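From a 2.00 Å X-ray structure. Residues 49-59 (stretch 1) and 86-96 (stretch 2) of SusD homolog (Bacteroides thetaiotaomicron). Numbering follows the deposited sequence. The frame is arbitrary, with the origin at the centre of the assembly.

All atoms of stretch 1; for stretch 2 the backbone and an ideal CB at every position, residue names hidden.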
# COMPACT_ATOMS: atom_id res chain seq x y z
N GLY A 49 -0.49 16.50 3.27
CA GLY A 49 -1.06 16.14 1.98
C GLY A 49 -0.01 16.10 0.88
O GLY A 49 -0.08 15.26 -0.02
N ASN A 50 0.96 17.01 0.94
CA ASN A 50 2.02 17.01 -0.06
C ASN A 50 2.80 15.71 0.14
O ASN A 50 3.21 15.07 -0.83
CB ASN A 50 2.97 18.21 0.13
CG ASN A 50 2.32 19.55 -0.22
OD1 ASN A 50 1.32 19.61 -0.93
ND2 ASN A 50 2.92 20.63 0.27
N ASP A 51 2.99 15.32 1.40
CA ASP A 51 3.73 14.09 1.69
C ASP A 51 3.00 12.86 1.16
O ASP A 51 3.62 11.98 0.56
CB ASP A 51 3.93 13.94 3.20
CG ASP A 51 4.81 15.03 3.80
OD1 ASP A 51 4.95 15.05 5.04
OD2 ASP A 51 5.36 15.87 3.05
N LEU A 52 1.69 12.80 1.37
CA LEU A 52 0.89 11.66 0.91
C LEU A 52 0.91 11.55 -0.61
O LEU A 52 0.80 10.45 -1.16
CB LEU A 52 -0.55 11.79 1.40
CG LEU A 52 -1.42 10.56 1.13
CD1 LEU A 52 -0.91 9.39 1.96
CD2 LEU A 52 -2.87 10.87 1.48
N GLN A 53 1.04 12.68 -1.29
CA GLN A 53 1.11 12.68 -2.75
C GLN A 53 2.33 11.88 -3.17
O GLN A 53 2.27 11.02 -4.06
CB GLN A 53 1.26 14.10 -3.29
CG GLN A 53 -0.04 14.78 -3.67
CD GLN A 53 0.19 16.04 -4.48
OE1 GLN A 53 -0.67 16.47 -5.25
NE2 GLN A 53 1.37 16.64 -4.32
N ASN A 54 3.43 12.16 -2.49
CA ASN A 54 4.72 11.53 -2.75
C ASN A 54 4.73 10.03 -2.46
O ASN A 54 5.32 9.25 -3.22
CB ASN A 54 5.79 12.23 -1.89
CG ASN A 54 7.17 11.62 -2.07
OD1 ASN A 54 7.82 11.24 -1.09
ND2 ASN A 54 7.64 11.55 -3.31
N THR A 55 4.06 9.62 -1.39
CA THR A 55 4.04 8.20 -1.02
C THR A 55 2.92 7.38 -1.63
O THR A 55 3.14 6.25 -2.07
CB THR A 55 3.95 8.03 0.51
OG1 THR A 55 2.66 8.48 0.96
CG2 THR A 55 5.02 8.85 1.22
N ASP A 56 1.72 7.95 -1.68
CA ASP A 56 0.55 7.22 -2.16
C ASP A 56 -0.23 7.70 -3.38
O ASP A 56 -0.52 6.92 -4.29
CB ASP A 56 -0.48 7.11 -1.01
CG ASP A 56 -0.02 6.20 0.12
OD1 ASP A 56 1.08 6.39 0.68
OD2 ASP A 56 -0.80 5.28 0.46
N LEU A 57 -0.57 8.98 -3.40
CA LEU A 57 -1.42 9.52 -4.46
C LEU A 57 -0.93 9.69 -5.89
O LEU A 57 -1.57 9.19 -6.81
CB LEU A 57 -2.02 10.85 -3.98
CG LEU A 57 -2.60 10.81 -2.56
CD1 LEU A 57 -3.35 12.11 -2.31
CD2 LEU A 57 -3.55 9.62 -2.40
N ILE A 58 0.18 10.39 -6.10
CA ILE A 58 0.63 10.59 -7.48
C ILE A 58 1.67 9.58 -7.93
O ILE A 58 2.02 9.52 -9.11
CB ILE A 58 1.16 12.03 -7.69
CG1 ILE A 58 2.55 12.19 -7.09
CG2 ILE A 58 0.20 13.03 -7.04
CD1 ILE A 58 3.18 13.55 -7.38
N SER A 59 2.16 8.78 -6.99
CA SER A 59 3.14 7.76 -7.31
C SER A 59 2.51 6.36 -7.34
O SER A 59 1.84 6.00 -8.30
CB SER A 59 4.30 7.80 -6.31
OG SER A 59 3.83 7.73 -4.97
N UNK A 86 15.73 15.53 -5.60
CA UNK A 86 14.86 16.17 -4.61
C UNK A 86 13.65 15.31 -4.23
O UNK A 86 13.33 15.19 -3.05
CB UNK A 86 14.38 17.52 -5.15
N UNK A 87 12.99 14.71 -5.21
CA UNK A 87 11.81 13.89 -4.92
C UNK A 87 12.13 12.55 -4.24
O UNK A 87 11.33 12.05 -3.45
CB UNK A 87 11.05 13.62 -6.22
N UNK A 88 13.29 11.97 -4.55
CA UNK A 88 13.68 10.70 -3.94
C UNK A 88 14.17 10.94 -2.52
O UNK A 88 14.01 10.10 -1.63
CB UNK A 88 14.76 10.00 -4.77
N UNK A 89 14.78 12.10 -2.29
CA UNK A 89 15.23 12.46 -0.96
C UNK A 89 13.96 12.67 -0.13
O UNK A 89 13.88 12.29 1.05
CB UNK A 89 16.12 13.70 -0.97
N UNK A 90 12.96 13.26 -0.77
CA UNK A 90 11.68 13.54 -0.14
C UNK A 90 11.01 12.21 0.23
O UNK A 90 10.46 12.05 1.32
CB UNK A 90 10.79 14.37 -1.06
N UNK A 91 11.09 11.24 -0.69
CA UNK A 91 10.51 9.92 -0.48
C UNK A 91 11.21 9.20 0.68
O UNK A 91 10.56 8.55 1.49
CB UNK A 91 10.61 9.09 -1.76
N UNK A 92 12.53 9.31 0.74
CA UNK A 92 13.28 8.67 1.81
C UNK A 92 12.80 9.23 3.15
O UNK A 92 12.71 8.51 4.14
CB UNK A 92 14.78 8.88 1.63
N UNK A 93 12.50 10.52 3.17
CA UNK A 93 12.03 11.15 4.40
C UNK A 93 10.65 10.61 4.78
O UNK A 93 10.40 10.23 5.92
CB UNK A 93 11.98 12.67 4.24
N UNK A 94 9.74 10.60 3.80
CA UNK A 94 8.37 10.16 4.03
C UNK A 94 8.20 8.67 4.30
O UNK A 94 7.23 8.26 4.95
CB UNK A 94 7.52 10.54 2.82
N UNK A 95 9.13 7.85 3.82
CA UNK A 95 9.04 6.41 4.03
C UNK A 95 9.95 5.90 5.15
O UNK A 95 9.65 4.88 5.76
CB UNK A 95 9.38 5.68 2.73
N UNK A 96 11.05 6.59 5.42
CA UNK A 96 11.99 6.11 6.44
C UNK A 96 12.49 7.06 7.52
O UNK A 96 12.30 6.80 8.71
CB UNK A 96 13.22 5.57 5.71

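The two segments are helices whose axes cross at 95° with a closest approach of 9.6 Å, so stretch 2 meets stretch 1 along one side, through positions 87, 90, 91, 94 and 95.

Position 86 lies out of reach, and its ideal CB has nothing of stretch 1 within 5.5 Å. Almost any helix-tolerant residue would do; it is S86.

At 87 the CA-to-CB bond points sideways, with the ideal CB 4.9 Å from N54 ND2. A short side chain would achieve little, whereas a long one could curl back to reach N54 and I58 and approach the N50 carbonyl, which, held by weak bonds to the amides of Q53 and N54, can still accept another hydrogen. Lysine, glutamine or arginine would all suit. The residue is R87, with chi1, chi2 and chi3 all m, a curled path that brings NH2 to 3.7 Å from N54 ND2 and 4.0 Å from I58 CD1. A water bridges the helices, accepting from R87 NH2 at 3.2 Å and donating to N50 O at 2.8 Å.

Position 88 points away and leaves the choice open; it is M88, modelled as selenomethionine. Position 89 is out of reach and equally permissive; it is N89.

Position 90 points toward stretch 1, its ideal CB 4.3 Å from N54 OD1. Beyond lies the carboxylate of D51, an acceptor too distant for a small residue. A long side chain ending in a donor is favoured, so lysine, arginine or tyrosine are reasonable. Y90 adopts chi1 t and extends its ring past N54, with CD2 3.6 Å from N54 CG. Its OH donates to D51 OD2 in a very short hydrogen bond of 2.4 Å, and also lies 3.4 Å from N50 CB.

At 91 the backbones come close: the CA of 91 is 6.4 Å from N54 CA, and the ideal CB is only 3.6 Å from N54 OD1. Little room remains in that direction, which favours alanine or serine; glycine would fit but weakens a helix. A91 lets the N54 side chain settle as a knob among 87, 90, 91 and 94, with N54 OD1 3.1 Å from A91 CA.

Positions 92 and 93 point away and sideways, respectively, with no contact to constrain them; they are Y92 and Q93.

Position 94 points toward stretch 1, its ideal CB a tight 3.4 Å from T55 CG2 and 4.0 Å from N54 OD1. A modest side chain carrying a donor would suit, such as asparagine, serine or threonine. N94, with chi1 m, donates from ND2 to N54 OD1 at 2.9 Å and 160°, while its CB packs against T55 CG2.

At 95 CA-to-CB points sideways, but the methyl of T55 offers an apolar surface to a large side chain that turns back: leucine, methionine or an aromatic. F95 places a ring face against T55 CG2, which lies 4.0 Å from the ring centroid and 16° off the normal, a CH-pi contact.

Position 96 is out of reach, so stretch 1 dictates nothing; it is Y96.

Stretch 2 86-96: SRMNYAYQNFY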
# COMPACT_ATOMS: atom_id res chain seq x y z
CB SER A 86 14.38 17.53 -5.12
OG SER A 86 13.63 17.38 -6.31
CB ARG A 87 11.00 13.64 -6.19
CG ARG A 87 10.39 14.92 -6.79
CD ARG A 87 9.43 15.63 -5.83
NE ARG A 87 8.21 14.85 -5.58
CZ ARG A 87 7.15 15.31 -4.92
NH1 ARG A 87 7.15 16.55 -4.44
NH2 ARG A 87 6.09 14.53 -4.74
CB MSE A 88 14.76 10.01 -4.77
CG MSE A 88 14.24 9.42 -6.07
SE MSE A 88 12.78 8.17 -5.76
CE MSE A 88 11.27 9.34 -6.10
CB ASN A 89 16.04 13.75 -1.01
CG ASN A 89 16.28 14.34 0.35
OD1 ASN A 89 15.80 15.43 0.67
ND2 ASN A 89 17.03 13.63 1.18
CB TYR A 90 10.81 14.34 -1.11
CG TYR A 90 9.49 14.85 -0.57
CD1 TYR A 90 9.38 15.35 0.73
CD2 TYR A 90 8.37 14.92 -1.40
CE1 TYR A 90 8.19 15.91 1.19
CE2 TYR A 90 7.18 15.48 -0.95
CZ TYR A 90 7.09 15.97 0.34
OH TYR A 90 5.90 16.55 0.76
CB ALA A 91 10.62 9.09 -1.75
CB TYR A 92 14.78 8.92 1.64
CG TYR A 92 15.65 8.07 2.55
CD1 TYR A 92 15.86 6.72 2.28
CD2 TYR A 92 16.26 8.62 3.67
CE1 TYR A 92 16.68 5.94 3.10
CE2 TYR A 92 17.09 7.86 4.49
CZ TYR A 92 17.29 6.52 4.20
OH TYR A 92 18.12 5.76 5.01
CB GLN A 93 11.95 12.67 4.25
CG GLN A 93 13.26 13.35 3.87
CD GLN A 93 13.10 14.86 3.71
OE1 GLN A 93 12.07 15.34 3.22
NE2 GLN A 93 14.12 15.61 4.11
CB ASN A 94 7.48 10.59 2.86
CG ASN A 94 7.40 12.10 2.72
OD1 ASN A 94 7.35 12.83 3.71
ND2 ASN A 94 7.37 12.57 1.48
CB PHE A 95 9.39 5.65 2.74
CG PHE A 95 8.26 5.57 1.74
CD1 PHE A 95 8.40 6.14 0.48
CD2 PHE A 95 7.08 4.92 2.06
CE1 PHE A 95 7.37 6.05 -0.47
CE2 PHE A 95 6.04 4.82 1.12
CZ PHE A 95 6.19 5.39 -0.14
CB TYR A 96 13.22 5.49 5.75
CG TYR A 96 14.28 4.96 6.70
CD1 TYR A 96 14.21 3.67 7.23
CD2 TYR A 96 15.36 5.77 7.09
CE1 TYR A 96 15.18 3.19 8.12
CE2 TYR A 96 16.33 5.30 7.98
CZ TYR A 96 16.24 4.01 8.49
OH TYR A 96 17.20 3.55 9.36
O HOH W 1 3.92 16.33 -3.17
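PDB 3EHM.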